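Local coordinates for cellulosome protein dockerin type I (PDB 2WZ8), which probably binds carbohydrate as a calcium-containing family 35 carbohydrate-binding module of a Clostridium thermocellum cellulosomal protein, at residues A[91-96]-A[119-124]. Numbering follows the deposited sequence.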
ATOM      1  N   SER A  91       8.605   0.211  -2.900  1.00 11.52           N
ATOM      2  CA  SER A  91       9.851   0.964  -3.007  1.00 12.00           C
ATOM      3  C   SER A  91       9.881   2.058  -2.005  1.00 12.42           C
ATOM      4  O   SER A  91       9.027   2.897  -1.974  1.00 12.93           O
ATOM      5  CB  SER A  91       9.956   1.547  -4.419  1.00 12.33           C
ATOM      6  OG  SER A  91      11.019   2.478  -4.556  1.00 13.56           O
ATOM      7  N   VAL A  92      10.914   2.035  -1.174  1.00 12.84           N
ATOM      8  CA  VAL A  92      11.130   3.041  -0.138  1.00 13.44           C
ATOM      9  C   VAL A  92      12.170   4.049  -0.596  1.00 13.26           C
ATOM     10  O   VAL A  92      13.263   3.659  -0.979  1.00 15.10           O
ATOM     11  CB  VAL A  92      11.552   2.370   1.176  1.00 14.34           C
ATOM     12  CG1 VAL A  92      11.803   3.407   2.244  1.00 16.57           C
ATOM     13  CG2 VAL A  92      10.519   1.349   1.659  1.00 16.35           C
ATOM     14  N   ASN A  93      11.809   5.319  -0.610  1.00 13.88           N
ATOM     15  CA  ASN A  93      12.722   6.401  -0.995  1.00 14.34           C
ATOM     16  C   ASN A  93      13.356   6.157  -2.372  1.00 14.67           C
ATOM     17  O   ASN A  93      14.552   6.395  -2.626  1.00 16.81           O
ATOM     18  CB  ASN A  93      13.805   6.590   0.085  1.00 14.51           C
ATOM     19  CG  ASN A  93      13.247   7.029   1.418  1.00 16.02           C
ATOM     20  OD1 ASN A  93      13.636   6.487   2.485  1.00 18.69           O
ATOM     21  ND2 ASN A  93      12.356   7.984   1.388  1.00 14.05           N
ATOM     22  N   GLY A  94      12.533   5.648  -3.269  1.00 14.51           N
ATOM     23  CA  GLY A  94      12.969   5.354  -4.624  1.00 14.90           C
ATOM     24  C   GLY A  94      13.872   4.162  -4.762  1.00 14.33           C
ATOM     25  O   GLY A  94      14.502   3.957  -5.808  1.00 15.42           O
ATOM     26  N   GLY A  95      14.008   3.421  -3.676  1.00 13.39           N
ATOM     27  CA  GLY A  95      14.876   2.270  -3.597  1.00 13.50           C
ATOM     28  C   GLY A  95      14.366   1.056  -4.333  1.00 13.57           C
ATOM     29  O   GLY A  95      13.326   1.083  -5.000  1.00 14.29           O
ATOM     30  N   PRO A  96      15.155  -0.013  -4.317  1.00 14.40           N
ATOM     31  CA  PRO A  96      14.812  -1.202  -5.059  1.00 14.91           C
ATOM     32  C   PRO A  96      13.550  -1.846  -4.535  1.00 13.78           C
ATOM     33  O   PRO A  96      13.272  -1.766  -3.346  1.00 15.25           O
ATOM     34  CB  PRO A  96      16.034  -2.108  -4.847  1.00 15.47           C
ATOM     35  CG  PRO A  96      16.628  -1.662  -3.624  1.00 16.01           C
ATOM     36  CD  PRO A  96      16.342  -0.215  -3.447  1.00 14.57           C
ATOM     37  N   TYR A 119      13.125  -0.235   5.754  1.00 14.57           N
ATOM     38  CA  TYR A 119      14.217   0.586   6.271  1.00 14.84           C
ATOM     39  C   TYR A 119      13.958   2.040   5.905  1.00 14.48           C
ATOM     40  O   TYR A 119      13.830   2.396   4.722  1.00 15.74           O
ATOM     41  CB  TYR A 119      15.598   0.150   5.728  1.00 15.99           C
ATOM     42  CG  TYR A 119      16.704   0.888   6.454  1.00 17.78           C
ATOM     43  CD1 TYR A 119      17.230   0.387   7.630  1.00 19.91           C
ATOM     44  CD2 TYR A 119      17.159   2.110   5.997  1.00 21.01           C
ATOM     45  CE1 TYR A 119      18.219   1.038   8.294  1.00 22.69           C
ATOM     46  CE2 TYR A 119      18.151   2.801   6.686  1.00 23.25           C
ATOM     47  CZ  TYR A 119      18.644   2.259   7.843  1.00 22.52           C
ATOM     48  OH  TYR A 119      19.663   2.905   8.533  1.00 28.69           O
ATOM     49  N   LEU A 120      13.861   2.867   6.955  1.00 13.90           N
ATOM     50  CA  LEU A 120      13.582   4.279   6.821  1.00 13.70           C
ATOM     51  C   LEU A 120      14.716   5.129   7.341  1.00 14.29           C
ATOM     52  O   LEU A 120      15.438   4.752   8.252  1.00 15.37           O
ATOM     53  CB  LEU A 120      12.305   4.628   7.582  1.00 13.17           C
ATOM     54  CG  LEU A 120      11.039   3.875   7.137  1.00 13.03           C
ATOM     55  CD1 LEU A 120       9.854   4.224   8.059  1.00 12.25           C
ATOM     56  CD2 LEU A 120      10.713   4.086   5.664  1.00 15.46           C
ATOM     57  N   ASN A 121      14.856   6.288   6.722  1.00 14.62           N
ATOM     58  CA  ASN A 121      15.778   7.340   7.195  1.00 15.35           C
ATOM     59  C   ASN A 121      15.110   8.211   8.264  1.00 14.66           C
ATOM     60  O   ASN A 121      13.893   8.328   8.294  1.00 14.35           O
ATOM     61  CB  ASN A 121      16.213   8.244   6.051  1.00 16.62           C
ATOM     62  CG  ASN A 121      16.898   7.499   4.935  1.00 17.44           C
ATOM     63  OD1 ASN A 121      17.724   6.636   5.173  1.00 21.25           O
ATOM     64  ND2 ASN A 121      16.507   7.806   3.690  1.00 22.21           N
ATOM     65  N   ALA A 122      15.900   8.840   9.134  1.00 15.13           N
ATOM     66  CA  ALA A 122      15.350   9.893   9.982  1.00 15.68           C
ATOM     67  C   ALA A 122      14.750  10.988   9.102  1.00 15.57           C
ATOM     68  O   ALA A 122      15.353  11.385   8.111  1.00 18.59           O
ATOM     69  CB  ALA A 122      16.436  10.475  10.898  1.00 16.50           C
ATOM     70  N   GLY A 123      13.584  11.489   9.498  1.00 15.98           N
ATOM     71  CA  GLY A 123      12.875  12.511   8.746  1.00 15.81           C
ATOM     72  C   GLY A 123      11.803  11.912   7.857  1.00 14.54           C
ATOM     73  O   GLY A 123      11.201  10.865   8.156  1.00 14.04           O
ATOM     74  N   ASN A 124      11.525  12.641   6.784  1.00 15.49           N
ATOM     75  CA  ASN A 124      10.469  12.253   5.838  1.00 14.79           C
ATOM     76  C   ASN A 124      10.965  11.204   4.867  1.00 15.28           C
ATOM     77  O   ASN A 124      12.080  11.255   4.361  1.00 17.87           O
ATOM     78  CB  ASN A 124       9.942  13.479   5.049  1.00 16.35           C
ATOM     79  CG  ASN A 124       9.086  14.401   5.873  1.00 18.47           C
ATOM     80  OD1 ASN A 124       9.280  15.638   5.826  1.00 25.13           O
ATOM     81  ND2 ASN A 124       8.159  13.855   6.634  1.00 16.52           N
TER
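V92 meets Y119 and L120 at one end of the beta-sandwich of this carbohydrate-binding module, where a type I' turn spanning V92 to G95 faces the link that carries the chain from one sheet to the other. Strand 112-120 closes an edge of the four-stranded sheet, and strand 123-130, directly after the link, pairs with strand 86-92 in the five-stranded one. The tight part is apolar and small. With CG1 of V92 anti to its backbone N (chi1 179°), that methyl is directed across the gap, 3.7 Å from CD2 of L120, and the two side chains cross at about a right angle. The same CG1 lies 3.4 Å from the carbonyl O of Y119, so one methyl touches both a side chain and the backbone of the end of strand 112-120. L120 is buried, its other neighbours including V56 and Y62 from the two sheets.

Toward solvent the contact thins to the side chains of N93 and N121, whose amide planes are nearly parallel, 7° apart. Beyond these two segments, the backbone N of N121 donates to OD1 of N125, while backbone bonding of N93 with T126 ties the turn to strand 123-130. The two segments bury 183 Å² in all, both sides summed, consistent with a small surface contact between the turn and the link. The turn itself is closed by G95 N bonding to V92 O at 2.8 Å, and S91 OG donates to G95 O at 2.7 Å, the hydroxyl oxygen standing 26° out of the carbonyl plane.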